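Local coordinates for protein UDP-galactopyranose mutase (Deinococcus radiodurans, PDB 3HDQ) that probably interconverts UDP-galactopyranose and UDP-galactofuranose, using a bound FAD cofactor, at residues R369-N372 and A378-L381. Residues are numbered along the deposited sequence; the frame is centred on the assembly and turned at random.
Sequences RYYN and AQAL. With FAD (flavin-adenine dinucleotide), chain L.
Gln379 reaches from helix 373-388 back to the loop that precedes it, and its amide nitrogen meets both Arg369 and Tyr371. With CG anti to the backbone N (chi1 -165°) and the rest of the chain extended, Gln379 brings NE2 to 3.9 Å from CE2 of Tyr371. The amide plane is tilted 71° from the ring plane, and the two side chains cross almost perpendicularly. NE2 of Gln379 also comes to 3.4 Å from NH1 of Arg369, but both are donors, so this is packing and not a bond. The amide is held instead from outside: OE1 accepts from the backbone N of Gly363, while NE2 is hydrogen-bonded to the hydroxyl of Thr367. Arg369 keeps an extended chain from CG to NE and runs along Tyr371, its CB 3.9 Å above the ring plane over the centre. At the far end NH1 of Arg369 donates a weak hydrogen bond of 3.3 Å to Tyr371 OH. The loop links the last strand of the parallel FAD-binding Rossmann-type sheet, 359-361, to the following helix, passing through an inverse gamma turn centred on Tyr370. Tyr370 faces the substrate, with its OH hydrogen-bonded to the UDP-galactose and its ring in a cation-pi contact with Arg198. On the cofactor side, Tyr371 O accepts a hydrogen bond from O3' of the FAD ribityl chain (3.1 Å) and is also hydrogen-bonded to NH2 of Arg364, while CB of Asn372 lies 3.2 Å from flavin O2.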
loop_
_atom_site.group_PDB
_atom_site.type_symbol
_atom_site.label_atom_id
_atom_site.label_comp_id
_atom_site.label_asym_id
_atom_site.label_seq_id
_atom_site.Cartn_x
_atom_site.Cartn_y
_atom_site.Cartn_z
ATOM N N ARG A 369 20.804 2.752 -19.067
ATOM C CA ARG A 369 20.226 2.105 -20.230
ATOM C C ARG A 369 18.736 2.425 -20.346
ATOM O O ARG A 369 18.005 2.344 -19.363
ATOM C CB ARG A 369 20.483 0.599 -20.166
ATOM C CG ARG A 369 21.961 0.263 -20.362
ATOM C CD ARG A 369 22.210 -1.222 -20.348
ATOM N NE ARG A 369 23.624 -1.556 -20.215
ATOM C CZ ARG A 369 24.075 -2.801 -20.079
ATOM N NH1 ARG A 369 23.218 -3.813 -20.059
ATOM N NH2 ARG A 369 25.373 -3.036 -19.956
ATOM N N TYR A 370 18.305 2.822 -21.543
ATOM C CA TYR A 370 16.901 3.183 -21.790
ATOM C C TYR A 370 16.056 1.902 -21.894
ATOM O O TYR A 370 15.591 1.540 -22.975
ATOM C CB TYR A 370 16.794 4.046 -23.069
ATOM C CG TYR A 370 15.483 4.804 -23.309
ATOM C CD1 TYR A 370 14.313 4.473 -22.630
ATOM C CD2 TYR A 370 15.415 5.822 -24.256
ATOM C CE1 TYR A 370 13.115 5.154 -22.869
ATOM C CE2 TYR A 370 14.221 6.509 -24.505
ATOM C CZ TYR A 370 13.076 6.169 -23.808
ATOM O OH TYR A 370 11.892 6.841 -24.040
ATOM N N TYR A 371 15.859 1.231 -20.757
ATOM C CA TYR A 371 15.239 -0.098 -20.721
ATOM C C TYR A 371 13.755 -0.077 -20.355
ATOM O O TYR A 371 13.324 0.698 -19.493
ATOM C CB TYR A 371 15.962 -0.999 -19.712
ATOM C CG TYR A 371 17.155 -1.757 -20.258
ATOM C CD1 TYR A 371 17.455 -1.730 -21.607
ATOM C CD2 TYR A 371 17.963 -2.529 -19.422
ATOM C CE1 TYR A 371 18.532 -2.427 -22.111
ATOM C CE2 TYR A 371 19.045 -3.238 -19.922
ATOM C CZ TYR A 371 19.320 -3.181 -21.275
ATOM O OH TYR A 371 20.388 -3.870 -21.813
ATOM N N ASN A 372 12.981 -0.944 -21.000
ATOM C CA ASN A 372 11.594 -1.169 -20.590
ATOM C C ASN A 372 11.574 -2.125 -19.397
ATOM O O ASN A 372 12.606 -2.693 -19.034
ATOM C CB ASN A 372 10.753 -1.737 -21.746
ATOM C CG ASN A 372 10.770 -0.848 -22.977
ATOM O OD1 ASN A 372 10.653 0.375 -22.876
ATOM N ND2 ASN A 372 10.919 -1.458 -24.151
ATOM N N ALA A 378 14.937 -8.994 -17.292
ATOM C CA ALA A 378 15.904 -9.884 -17.939
ATOM C C ALA A 378 17.320 -9.574 -17.475
ATOM O O ALA A 378 18.119 -10.482 -17.267
ATOM C CB ALA A 378 15.810 -9.779 -19.476
ATOM N N GLN A 379 17.625 -8.288 -17.325
ATOM C CA GLN A 379 18.935 -7.878 -16.817
ATOM C C GLN A 379 19.161 -8.426 -15.406
ATOM O O GLN A 379 20.226 -8.969 -15.100
ATOM C CB GLN A 379 19.091 -6.347 -16.826
ATOM C CG GLN A 379 20.540 -5.873 -16.663
ATOM C CD GLN A 379 20.666 -4.368 -16.420
ATOM O OE1 GLN A 379 19.870 -3.771 -15.688
ATOM N NE2 GLN A 379 21.681 -3.752 -17.033
ATOM N N ALA A 380 18.156 -8.274 -14.552
ATOM C CA ALA A 380 18.255 -8.713 -13.161
ATOM C C ALA A 380 18.426 -10.235 -13.041
ATOM O O ALA A 380 19.224 -10.712 -12.233
ATOM C CB ALA A 380 17.038 -8.223 -12.358
ATOM N N LEU A 381 17.683 -10.989 -13.853
ATOM C CA LEU A 381 17.783 -12.444 -13.853
ATOM C C LEU A 381 19.172 -12.864 -14.291
ATOM O O LEU A 381 19.738 -13.804 -13.742
ATOM C CB LEU A 381 16.743 -13.080 -14.778
ATOM C CG LEU A 381 15.285 -12.895 -14.353
ATOM C CD1 LEU A 381 14.347 -13.490 -15.399
ATOM C CD2 LEU A 381 15.042 -13.518 -12.984
HETATM P PA FAD L . 13.475 2.261 -10.795
HETATM O O1A FAD L . 12.085 2.023 -10.898
HETATM O O2A FAD L . 13.740 3.605 -11.104
HETATM O O5B FAD L . 13.860 1.959 -9.328
HETATM C C5B FAD L . 15.060 2.297 -8.743
HETATM C C4B FAD L . 14.775 2.621 -7.313
HETATM O O4B FAD L . 15.946 2.958 -6.660
HETATM C C3B FAD L . 13.894 3.845 -7.247
HETATM O O3B FAD L . 12.651 3.585 -6.686
HETATM C C2B FAD L . 14.655 4.802 -6.392
HETATM O O2B FAD L . 13.798 5.404 -5.499
HETATM C C1B FAD L . 15.668 3.924 -5.719
HETATM N N9A FAD L . 16.835 4.686 -5.287
HETATM C C8A FAD L . 17.638 5.474 -6.012
HETATM N N7A FAD L . 18.568 5.987 -5.247
HETATM C C5A FAD L . 18.383 5.544 -4.014
HETATM C C6A FAD L . 19.038 5.750 -2.820
HETATM N N6A FAD L . 20.161 6.382 -2.785
HETATM N N1A FAD L . 18.607 5.149 -1.692
HETATM C C2A FAD L . 17.518 4.355 -1.727
HETATM N N3A FAD L . 16.877 4.154 -2.897
HETATM C C4A FAD L . 17.285 4.740 -4.020
HETATM N N1 FAD L . 8.406 0.373 -19.204
HETATM C C2 FAD L . 7.662 -0.500 -19.893
HETATM O O2 FAD L . 8.033 -1.618 -20.084
HETATM N N3 FAD L . 6.478 -0.091 -20.359
HETATM C C4 FAD L . 6.046 1.173 -20.134
HETATM O O4 FAD L . 4.999 1.548 -20.542
HETATM C C4X FAD L . 6.820 2.037 -19.451
HETATM N N5 FAD L . 6.386 3.297 -19.249
HETATM C C5X FAD L . 7.159 4.161 -18.561
HETATM C C6 FAD L . 6.702 5.439 -18.349
HETATM C C7 FAD L . 7.475 6.324 -17.651
HETATM C C7M FAD L . 7.003 7.700 -17.421
HETATM C C8 FAD L . 8.686 5.936 -17.154
HETATM C C8M FAD L . 9.488 6.937 -16.413
HETATM C C9 FAD L . 9.138 4.649 -17.362
HETATM C C9A FAD L . 8.381 3.752 -18.073
HETATM N N10 FAD L . 8.806 2.472 -18.282
HETATM C C10 FAD L . 8.015 1.630 -18.979
HETATM C "C1'" FAD L . 10.163 2.023 -17.878
HETATM C "C2'" FAD L . 10.220 1.464 -16.475
HETATM O "O2'" FAD L . 9.863 2.501 -15.634
HETATM C "C3'" FAD L . 11.611 0.984 -16.074
HETATM O "O3'" FAD L . 12.082 -0.069 -16.790
HETATM C "C4'" FAD L . 11.570 0.328 -14.742
HETATM O "O4'" FAD L . 10.517 0.950 -14.073
HETATM C "C5'" FAD L . 12.906 0.524 -14.089
HETATM O "O5'" FAD L . 13.202 -0.357 -13.070
HETATM P P FAD L . 14.430 -0.067 -12.169
HETATM O O1P FAD L . 14.407 -0.937 -11.060
HETATM O O2P FAD L . 15.581 -0.327 -12.946
HETATM O O3P FAD L . 14.389 1.438 -11.758
#